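Local structure of protein (aminopeptidase) (1B65) at residues P25-T30 with A198-E203; T30-V35 with F295-Q300. The protein probably removes N-terminal residues from L-peptides and cleaves D-alanyl amides and esters, as a serine aminopeptidase of the Ntn hydrolase fold. All blocks are in the same frame, centred on the assembly; numbering follows the deposited sequence.

Contact 1: P25-T30 with A198-E203; sequences PYNAIT and ASRVVE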
loop_
_atom_site.group_PDB
_atom_site.type_symbol
_atom_site.label_atom_id
_atom_site.label_comp_id
_atom_site.label_asym_id
_atom_site.label_seq_id
_atom_site.Cartn_x
_atom_site.Cartn_y
_atom_site.Cartn_z
ATOM N N PRO A 25 21.180 -27.512 -9.228
ATOM C CA PRO A 25 21.927 -28.214 -10.257
ATOM C C PRO A 25 22.347 -27.396 -11.438
ATOM O O PRO A 25 23.490 -27.503 -11.914
ATOM C CB PRO A 25 20.997 -29.352 -10.664
ATOM C CG PRO A 25 20.198 -29.622 -9.433
ATOM C CD PRO A 25 19.986 -28.279 -8.759
ATOM N N TYR A 26 21.458 -26.516 -11.946
ATOM C CA TYR A 26 21.768 -25.722 -13.116
ATOM C C TYR A 26 22.090 -24.277 -12.761
ATOM O O TYR A 26 22.310 -23.502 -13.683
ATOM C CB TYR A 26 20.580 -25.744 -14.128
ATOM C CG TYR A 26 20.404 -27.154 -14.664
ATOM C CD1 TYR A 26 21.385 -27.689 -15.507
ATOM C CD2 TYR A 26 19.336 -27.957 -14.294
ATOM C CE1 TYR A 26 21.257 -28.976 -16.002
ATOM C CE2 TYR A 26 19.196 -29.243 -14.804
ATOM C CZ TYR A 26 20.173 -29.743 -15.632
ATOM O OH TYR A 26 20.080 -31.032 -16.153
ATOM N N ASN A 27 22.015 -23.913 -11.484
ATOM C CA ASN A 27 22.245 -22.540 -11.048
ATOM C C ASN A 27 21.314 -21.615 -11.863
ATOM O O ASN A 27 21.713 -20.657 -12.530
ATOM C CB ASN A 27 23.698 -22.066 -11.170
ATOM C CG ASN A 27 23.908 -20.694 -10.528
ATOM O OD1 ASN A 27 23.159 -20.210 -9.679
ATOM N ND2 ASN A 27 25.013 -20.052 -10.887
ATOM N N ALA A 28 20.032 -22.000 -11.815
ATOM C CA ALA A 28 19.020 -21.277 -12.585
ATOM C C ALA A 28 17.648 -21.403 -11.970
ATOM O O ALA A 28 17.417 -22.304 -11.171
ATOM C CB ALA A 28 18.898 -21.869 -14.001
ATOM N N ILE A 29 16.707 -20.564 -12.472
ATOM C CA ILE A 29 15.352 -20.631 -11.897
ATOM C C ILE A 29 14.633 -21.942 -12.120
ATOM O O ILE A 29 13.756 -22.368 -11.344
ATOM C CB ILE A 29 14.542 -19.407 -12.427
ATOM C CG1 ILE A 29 13.278 -19.296 -11.549
ATOM C CG2 ILE A 29 14.195 -19.599 -13.890
ATOM C CD1 ILE A 29 12.525 -17.972 -11.713
ATOM N N THR A 30 15.036 -22.743 -13.116
ATOM C CA THR A 30 14.487 -24.085 -13.330
ATOM C C THR A 30 14.947 -25.078 -12.270
ATOM O O THR A 30 14.410 -26.184 -12.248
ATOM C CB THR A 30 14.906 -24.628 -14.714
ATOM O OG1 THR A 30 16.326 -24.490 -14.775
ATOM C CG2 THR A 30 14.213 -23.806 -15.797
ATOM N N ALA A 198 19.979 -17.455 -11.603
ATOM C CA ALA A 198 20.836 -18.083 -10.583
ATOM C C ALA A 198 19.906 -18.768 -9.587
ATOM O O ALA A 198 18.696 -18.436 -9.554
ATOM C CB ALA A 198 21.675 -17.047 -9.824
ATOM N N SER A 199 20.489 -19.621 -8.753
ATOM C CA SER A 199 19.696 -20.247 -7.693
ATOM C C SER A 199 20.559 -20.490 -6.454
ATOM O O SER A 199 21.796 -20.469 -6.470
ATOM C CB SER A 199 19.066 -21.586 -8.117
ATOM O OG SER A 199 20.125 -22.551 -8.371
ATOM N N ARG A 200 19.846 -20.758 -5.347
ATOM C CA ARG A 200 20.517 -21.061 -4.096
ATOM C C ARG A 200 19.711 -22.161 -3.408
ATOM O O ARG A 200 18.478 -22.153 -3.512
ATOM C CB ARG A 200 20.627 -19.895 -3.119
ATOM C CG ARG A 200 21.535 -18.735 -3.521
ATOM C CD ARG A 200 22.980 -19.249 -3.596
ATOM N NE ARG A 200 23.910 -18.132 -3.828
ATOM C CZ ARG A 200 24.167 -17.692 -5.053
ATOM N NH1 ARG A 200 23.609 -18.227 -6.138
ATOM N NH2 ARG A 200 25.029 -16.660 -5.186
ATOM N N VAL A 201 20.388 -23.021 -2.646
ATOM C CA VAL A 201 19.607 -24.024 -1.891
ATOM C C VAL A 201 19.835 -23.719 -0.426
ATOM O O VAL A 201 20.991 -23.393 -0.031
ATOM C CB VAL A 201 20.034 -25.443 -2.287
ATOM C CG1 VAL A 201 19.504 -26.529 -1.381
ATOM C CG2 VAL A 201 19.600 -25.719 -3.723
ATOM N N VAL A 202 18.773 -23.752 0.382
ATOM C CA VAL A 202 18.955 -23.474 1.812
ATOM C C VAL A 202 18.291 -24.624 2.600
ATOM O O VAL A 202 17.302 -25.158 2.130
ATOM C CB VAL A 202 18.266 -22.160 2.242
ATOM C CG1 VAL A 202 18.963 -20.943 1.603
ATOM C CG2 VAL A 202 16.814 -22.144 1.841
ATOM N N GLU A 203 18.768 -24.853 3.802
ATOM C CA GLU A 203 18.151 -25.853 4.677
ATOM C C GLU A 203 17.207 -25.093 5.624
ATOM O O GLU A 203 17.542 -24.024 6.136
ATOM C CB GLU A 203 19.218 -26.583 5.500
ATOM C CG GLU A 203 18.578 -27.784 6.203
ATOM C CD GLU A 203 19.125 -28.084 7.582
ATOM O OE1 GLU A 203 20.351 -28.311 7.715
ATOM O OE2 GLU A 203 18.247 -28.107 8.497
#
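Asn27 extends its amide across to the strand 198-203, its CG placed beside the carbonyl carbon by a chi1 of -172°, while Ser199, whose OG stands between its own N and carbonyl carbon (chi1 65°), keeps its hydroxyl beside the loop backbone. Asn27 OD1 lies 2.9 Å from Ser199 N and accepts its hydrogen at 160°, a fairly straight bond in which the donor is tilted somewhat from the amide plane. The same oxygen rests on Ala198, 3.3 Å from its CA and 3.5 Å from its CB. A second link runs from backbone to backbone: Ala198 CA makes a CH...O contact of 3.3 Å with Asn27 O. Ser199 brings CB to 3.5 Å from Ala28 O and OG to 3.4 Å from Asn27 CA, so the serine lies along the loop main chain. Its hydroxyl bonds to Gly24 N and probably to Asp31. Arg200 folds back along the strand, its NH1 bonded at 2.9 Å to Ser199 O, with that oxygen in the guanidinium plane. Helix 322-342 joins in through Glu334, whose OE2 takes a hydrogen from Asn27 ND2 and whose OE1 makes a salt bridge with Arg200 NH2. Ala198 and Arg200 turn their backbone bonds to strand 207-217, whereas Ser199 N faces the loop on the other edge of the strand. The asparagine amide thus satisfies a buried N-H of an edge strand, and bonds at both OD1 and ND2 should fix its rotation.

Contact 2: T30-V35 with F295-Q300; sequences TDVDGV and FSTANQ
Val35, whose CG2 lies anti to its carbonyl carbon, presents that methyl to the Phe295 ring from the edge, near its plane, 4.2 Å from CE1; this is the apolar pair of the contact. Val32 and Val35 both pack on Thr297, but the threonine side chain is strained in the model (chi1 -106°, with CB bent from its normal position), so its own contacts are approximate: Val32 CG1 comes within roughly 3.9 Å of Thr297 CG2, Val35 CG2 is similarly close to Thr297 OG1, and Asp33 OD1 is modelled near the threonine methyl. Polar contact is indirect: one water donates to Asp33 O at 2.8 Å and, less certainly, bonds to Thr297 OG1. Within 30-35, Val35 N bonds to Val32 O at 3.1 Å, closing a type II turn with Gly34 at its third position. Within 295-300, Ala298 N donates to Ser296 OG in an ST turn that begins on the last residue of the strand. Strand 251-257 adds Ala256 beside both Val32 and Phe295. The arrangement joins the turn leading into strand 36-43 of one sheet to the end of strand 289-296 of the other, consistent with the stacked sheets of the Ntn hydrolase sandwich.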
loop_
_atom_site.group_PDB
_atom_site.type_symbol
_atom_site.label_atom_id
_atom_site.label_comp_id
_atom_site.label_asym_id
_atom_site.label_seq_id
_atom_site.Cartn_x
_atom_site.Cartn_y
_atom_site.Cartn_z
ATOM N N THR A 30 15.036 -22.743 -13.116
ATOM C CA THR A 30 14.487 -24.085 -13.330
ATOM C C THR A 30 14.947 -25.078 -12.270
ATOM O O THR A 30 14.410 -26.184 -12.248
ATOM C CB THR A 30 14.906 -24.628 -14.714
ATOM O OG1 THR A 30 16.326 -24.490 -14.775
ATOM C CG2 THR A 30 14.213 -23.806 -15.797
ATOM N N ASP A 31 15.826 -24.690 -11.324
ATOM C CA ASP A 31 16.156 -25.560 -10.207
ATOM C C ASP A 31 14.992 -25.680 -9.222
ATOM O O ASP A 31 14.922 -26.590 -8.388
ATOM C CB ASP A 31 17.398 -25.067 -9.457
ATOM C CG ASP A 31 18.658 -25.264 -10.288
ATOM O OD1 ASP A 31 18.764 -26.166 -11.149
ATOM O OD2 ASP A 31 19.573 -24.447 -10.079
ATOM N N VAL A 32 14.046 -24.747 -9.344
ATOM C CA VAL A 32 12.795 -24.856 -8.589
ATOM C C VAL A 32 11.912 -25.848 -9.350
ATOM O O VAL A 32 11.492 -25.665 -10.496
ATOM C CB VAL A 32 12.087 -23.494 -8.467
ATOM C CG1 VAL A 32 10.753 -23.665 -7.716
ATOM C CG2 VAL A 32 12.959 -22.510 -7.694
ATOM N N ASP A 33 11.575 -26.964 -8.711
ATOM C CA ASP A 33 10.837 -28.050 -9.350
ATOM C C ASP A 33 9.557 -27.625 -10.066
ATOM O O ASP A 33 8.748 -26.854 -9.528
ATOM C CB ASP A 33 10.462 -29.046 -8.252
ATOM C CG ASP A 33 9.119 -28.699 -7.617
ATOM O OD1 ASP A 33 8.970 -27.560 -7.041
ATOM O OD2 ASP A 33 8.193 -29.542 -7.765
ATOM N N GLY A 34 9.445 -28.046 -11.306
ATOM C CA GLY A 34 8.244 -27.804 -12.095
ATOM C C GLY A 34 8.266 -26.485 -12.856
ATOM O O GLY A 34 7.344 -26.309 -13.620
ATOM N N VAL A 35 9.233 -25.606 -12.569
ATOM C CA VAL A 35 9.226 -24.306 -13.250
ATOM C C VAL A 35 9.974 -24.418 -14.570
ATOM O O VAL A 35 11.132 -24.852 -14.548
ATOM C CB VAL A 35 9.901 -23.229 -12.375
ATOM C CG1 VAL A 35 10.077 -21.930 -13.181
ATOM C CG2 VAL A 35 9.013 -23.015 -11.141
ATOM N N PHE A 295 7.143 -15.927 -6.119
ATOM C CA PHE A 295 6.043 -16.888 -5.981
ATOM C C PHE A 295 6.583 -18.189 -5.392
ATOM O O PHE A 295 7.796 -18.469 -5.442
ATOM C CB PHE A 295 5.329 -17.123 -7.289
ATOM C CG PHE A 295 6.129 -17.764 -8.405
ATOM C CD1 PHE A 295 6.203 -19.134 -8.568
ATOM C CD2 PHE A 295 6.774 -16.945 -9.311
ATOM C CE1 PHE A 295 6.919 -19.683 -9.614
ATOM C CE2 PHE A 295 7.487 -17.473 -10.371
ATOM C CZ PHE A 295 7.557 -18.847 -10.532
ATOM N N SER A 296 5.679 -18.954 -4.796
ATOM C CA SER A 296 6.076 -20.260 -4.248
ATOM C C SER A 296 5.312 -21.343 -5.014
ATOM O O SER A 296 4.167 -21.155 -5.429
ATOM C CB SER A 296 5.681 -20.274 -2.757
ATOM O OG SER A 296 5.710 -21.623 -2.269
ATOM N N THR A 297 5.953 -22.486 -5.178
ATOM C CA THR A 297 5.348 -23.625 -5.910
ATOM C C THR A 297 4.851 -24.615 -4.868
ATOM O O THR A 297 4.369 -25.670 -5.255
ATOM C CB THR A 297 6.706 -23.904 -6.595
ATOM O OG1 THR A 297 6.841 -23.540 -7.966
ATOM C CG2 THR A 297 7.497 -24.919 -5.925
ATOM N N ALA A 298 4.957 -24.296 -3.570
ATOM C CA ALA A 298 4.385 -25.165 -2.527
ATOM C C ALA A 298 2.867 -25.064 -2.482
ATOM O O ALA A 298 2.251 -24.232 -3.162
ATOM C CB ALA A 298 4.980 -24.783 -1.161
ATOM N N ASN A 299 2.244 -25.878 -1.612
ATOM C CA ASN A 299 0.817 -25.762 -1.354
ATOM C C ASN A 299 -0.041 -25.854 -2.595
ATOM O O ASN A 299 -0.916 -25.015 -2.849
ATOM C CB ASN A 299 0.570 -24.415 -0.615
ATOM C CG ASN A 299 1.079 -24.460 0.808
ATOM O OD1 ASN A 299 1.864 -23.577 1.285
ATOM N ND2 ASN A 299 0.694 -25.436 1.622
ATOM N N GLN A 300 0.168 -26.901 -3.411
ATOM C CA GLN A 300 -0.643 -27.031 -4.622
ATOM C C GLN A 300 -2.122 -27.158 -4.235
ATOM O O GLN A 300 -2.395 -27.804 -3.219
ATOM C CB GLN A 300 -0.254 -28.283 -5.435
ATOM C CG GLN A 300 1.164 -28.184 -5.977
ATOM C CD GLN A 300 1.580 -29.383 -6.827
ATOM O OE1 GLN A 300 2.697 -29.912 -6.701
ATOM N NE2 GLN A 300 0.699 -29.804 -7.713
HETATM O O HOH W 1 6.275 -25.752 -10.249
#

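The first segments of contacts 1 and 2 follow one another in the loop before strand 36-43; the contact centres are about 12 Å apart and Thr30 is common to both. Asp31 ties them together: its OD2 lies 2.6 Å from Ser199 OG, and its OD1 2.8 Å from Tyr26 N, both probable hydrogen bonds. The loop therefore meets one mixed sheet at two places, the outermost strand 194-204 in contact 1 and the end of strand 289-296 in contact 2. Strand 251-257, which touches contact 2, begins just after the unmodelled residues 246-249; chain cleavage ahead of this strand would fit the self-processing by which Ntn hydrolases expose their nucleophile, though missing residues alone do not establish it.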